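Local coordinates for protein Rab GDP-dissociation inhibitor (Saccharomyces cerevisiae, PDB 2BCG) that inhibits GDP release from Rab GTPases such as Sec4 in the yeast secretory pathway and extracts GDP-bound Ypt7 from vacuolar membranes, at residues Arg341-Val347 with Ile365-Glu371. Residues are numbered along the deposited sequence; the frame is centred on the assembly and turned at random.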
loop_
_atom_site.group_PDB
_atom_site.type_symbol
_atom_site.label_atom_id
_atom_site.label_comp_id
_atom_site.label_asym_id
_atom_site.label_seq_id
_atom_site.Cartn_x
_atom_site.Cartn_y
_atom_site.Cartn_z
ATOM N N ARG A 341 -23.859 11.856 -18.978
ATOM C CA ARG A 341 -23.885 11.423 -17.596
ATOM C C ARG A 341 -23.739 12.545 -16.579
ATOM O O ARG A 341 -23.419 13.701 -16.923
ATOM C CB ARG A 341 -22.753 10.397 -17.363
ATOM C CG ARG A 341 -23.055 9.034 -17.919
ATOM C CD ARG A 341 -21.928 8.010 -17.620
ATOM N NE ARG A 341 -21.701 7.796 -16.185
ATOM C CZ ARG A 341 -22.391 6.960 -15.398
ATOM N NH1 ARG A 341 -23.396 6.207 -15.869
ATOM N NH2 ARG A 341 -22.059 6.877 -14.114
ATOM N N LYS A 342 -23.946 12.186 -15.313
ATOM C CA LYS A 342 -23.724 13.103 -14.201
ATOM C C LYS A 342 -22.328 12.949 -13.601
ATOM O O LYS A 342 -21.873 13.828 -12.868
ATOM C CB LYS A 342 -24.771 12.870 -13.109
ATOM C CG LYS A 342 -26.224 12.979 -13.618
ATOM C CD LYS A 342 -27.224 12.558 -12.558
ATOM C CE LYS A 342 -28.657 12.829 -13.045
ATOM N NZ LYS A 342 -29.664 12.927 -11.928
ATOM N N SER A 343 -21.647 11.835 -13.901
ATOM C CA SER A 343 -20.318 11.605 -13.349
ATOM C C SER A 343 -19.445 10.886 -14.356
ATOM O O SER A 343 -19.900 10.099 -15.183
ATOM C CB SER A 343 -20.323 10.887 -12.000
ATOM O OG SER A 343 -20.602 9.530 -12.157
ATOM N N ASP A 344 -18.166 11.144 -14.223
ATOM C CA ASP A 344 -17.181 10.489 -15.081
ATOM C C ASP A 344 -17.097 8.976 -14.804
ATOM O O ASP A 344 -17.409 8.494 -13.719
ATOM C CB ASP A 344 -15.808 11.118 -14.873
ATOM C CG ASP A 344 -15.742 12.570 -15.321
ATOM O OD1 ASP A 344 -14.646 13.160 -15.226
ATOM O OD2 ASP A 344 -16.778 13.113 -15.776
ATOM N N ILE A 345 -16.664 8.237 -15.814
ATOM C CA ILE A 345 -16.271 6.819 -15.623
ATOM C C ILE A 345 -14.772 6.764 -15.747
ATOM O O ILE A 345 -14.181 7.425 -16.627
ATOM C CB ILE A 345 -16.896 5.900 -16.710
ATOM C CG1 ILE A 345 -18.433 6.036 -16.681
ATOM C CG2 ILE A 345 -16.433 4.450 -16.503
ATOM C CD1 ILE A 345 -19.142 5.173 -17.676
ATOM N N TYR A 346 -14.147 6.038 -14.822
ATOM C CA TYR A 346 -12.695 5.826 -14.845
ATOM C C TYR A 346 -12.362 4.389 -15.204
ATOM O O TYR A 346 -13.100 3.452 -14.900
ATOM C CB TYR A 346 -12.052 6.125 -13.477
ATOM C CG TYR A 346 -12.095 7.592 -13.080
ATOM C CD1 TYR A 346 -12.746 7.968 -11.911
ATOM C CD2 TYR A 346 -11.442 8.593 -13.839
ATOM C CE1 TYR A 346 -12.816 9.305 -11.521
ATOM C CE2 TYR A 346 -11.490 9.932 -13.440
ATOM C CZ TYR A 346 -12.161 10.272 -12.287
ATOM O OH TYR A 346 -12.198 11.570 -11.855
ATOM N N VAL A 347 -11.206 4.223 -15.820
ATOM C CA VAL A 347 -10.608 2.898 -15.916
ATOM C C VAL A 347 -9.176 3.017 -15.405
ATOM O O VAL A 347 -8.455 3.974 -15.717
ATOM C CB VAL A 347 -10.637 2.312 -17.346
ATOM C CG1 VAL A 347 -10.362 0.799 -17.301
ATOM C CG2 VAL A 347 -12.007 2.560 -18.038
ATOM N N ILE A 365 -9.716 -2.066 -14.160
ATOM C CA ILE A 365 -10.784 -1.894 -13.204
ATOM C C ILE A 365 -11.573 -0.636 -13.566
ATOM O O ILE A 365 -11.032 0.466 -13.622
ATOM C CB ILE A 365 -10.261 -1.778 -11.778
ATOM C CG1 ILE A 365 -9.366 -2.994 -11.445
ATOM C CG2 ILE A 365 -11.452 -1.690 -10.830
ATOM C CD1 ILE A 365 -8.882 -3.021 -9.973
ATOM N N ILE A 366 -12.842 -0.830 -13.874
ATOM C CA ILE A 366 -13.711 0.249 -14.337
ATOM C C ILE A 366 -14.551 0.672 -13.139
ATOM O O ILE A 366 -15.058 -0.185 -12.393
ATOM C CB ILE A 366 -14.658 -0.233 -15.457
ATOM C CG1 ILE A 366 -13.866 -0.715 -16.703
ATOM C CG2 ILE A 366 -15.634 0.868 -15.842
ATOM C CD1 ILE A 366 -14.729 -1.588 -17.609
ATOM N N SER A 367 -14.742 1.972 -12.962
ATOM C CA SER A 367 -15.603 2.404 -11.854
ATOM C C SER A 367 -16.327 3.691 -12.158
ATOM O O SER A 367 -15.840 4.541 -12.900
ATOM C CB SER A 367 -14.810 2.517 -10.571
ATOM O OG SER A 367 -13.939 3.591 -10.633
ATOM N N THR A 368 -17.497 3.828 -11.539
ATOM C CA THR A 368 -18.224 5.082 -11.607
ATOM C C THR A 368 -19.287 5.052 -10.525
ATOM O O THR A 368 -19.600 3.987 -9.970
ATOM C CB THR A 368 -18.870 5.266 -13.005
ATOM O OG1 THR A 368 -19.298 6.630 -13.173
ATOM C CG2 THR A 368 -20.053 4.292 -13.189
ATOM N N ILE A 369 -19.789 6.235 -10.200
ATOM C CA ILE A 369 -20.951 6.364 -9.346
ATOM C C ILE A 369 -22.188 5.983 -10.188
ATOM O O ILE A 369 -22.392 6.486 -11.299
ATOM C CB ILE A 369 -21.066 7.834 -8.891
ATOM C CG1 ILE A 369 -19.914 8.219 -7.948
ATOM C CG2 ILE A 369 -22.449 8.127 -8.284
ATOM C CD1 ILE A 369 -19.768 7.353 -6.734
ATOM N N ILE A 370 -22.960 5.041 -9.673
ATOM C CA ILE A 370 -24.145 4.542 -10.350
ATOM C C ILE A 370 -25.172 5.666 -10.465
ATOM O O ILE A 370 -25.456 6.358 -9.478
ATOM C CB ILE A 370 -24.703 3.316 -9.583
ATOM C CG1 ILE A 370 -23.776 2.117 -9.730
ATOM C CG2 ILE A 370 -26.123 2.911 -10.074
ATOM C CD1 ILE A 370 -24.049 1.032 -8.702
ATOM N N GLU A 371 -25.717 5.843 -11.669
ATOM C CA GLU A 371 -26.807 6.829 -11.877
ATOM C C GLU A 371 -28.031 6.246 -12.581
ATOM O O GLU A 371 -28.994 6.979 -12.856
ATOM C CB GLU A 371 -26.314 8.094 -12.584
ATOM C CG GLU A 371 -25.776 7.853 -14.001
ATOM C CD GLU A 371 -25.255 9.124 -14.631
ATOM O OE1 GLU A 371 -25.870 9.588 -15.639
ATOM O OE2 GLU A 371 -24.248 9.662 -14.115
HETATM O O HOH W 1 -29.615 10.004 -12.501
HETATM O O HOH W 2 -23.110 9.203 -11.788
HETATM O O HOH W 3 -11.646 2.716 -11.989
#
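Arg341 bends at its third torsion (chi3 61°), which lays its guanidinium against Glu371, whose chain runs extended beyond CG (chi2 -178°). The two flat groups stack 25° apart, Glu371 OE2 lying 3.5 Å from Arg341 NH2 over the guanidinium face, a salt bridge of charge alone. The same carboxylate oxygen takes the N-H of Lys342 on its syn lone pair, with 2.8 Å between Lys342 N and Glu371 OE2. Arg341 NH2 bonds weakly to Ile369 O at the edge of the group and, obliquely, to Thr368 OG1; Arg341 NE donates to Ser343 O near the guanidinium plane, and Arg341 NH1 forms a salt bridge with Glu378. With an alanine at Arg341, Glu371 and Glu378 would probably lose the positive charge they share, and Ser343 O its side-chain donor. Thr368 OG1 donates to Asp344 O (2.7 Å between them), its hydroxyl sitting above the carbonyl plane. A water links Ser343 OG, Ile369 O and Glu371 OE2. Farther along, Tyr346 and Ser367 exchange two backbone hydrogen bonds, while Ile345 CG2 meets Ile366 CG2 at 3.7 Å, on the side lined by Ala382. Regular pairing thus gives way to side-chain bonds at the open end of an antiparallel beta hairpin, two neighbouring strands in the large mixed sheet of the GDI fold.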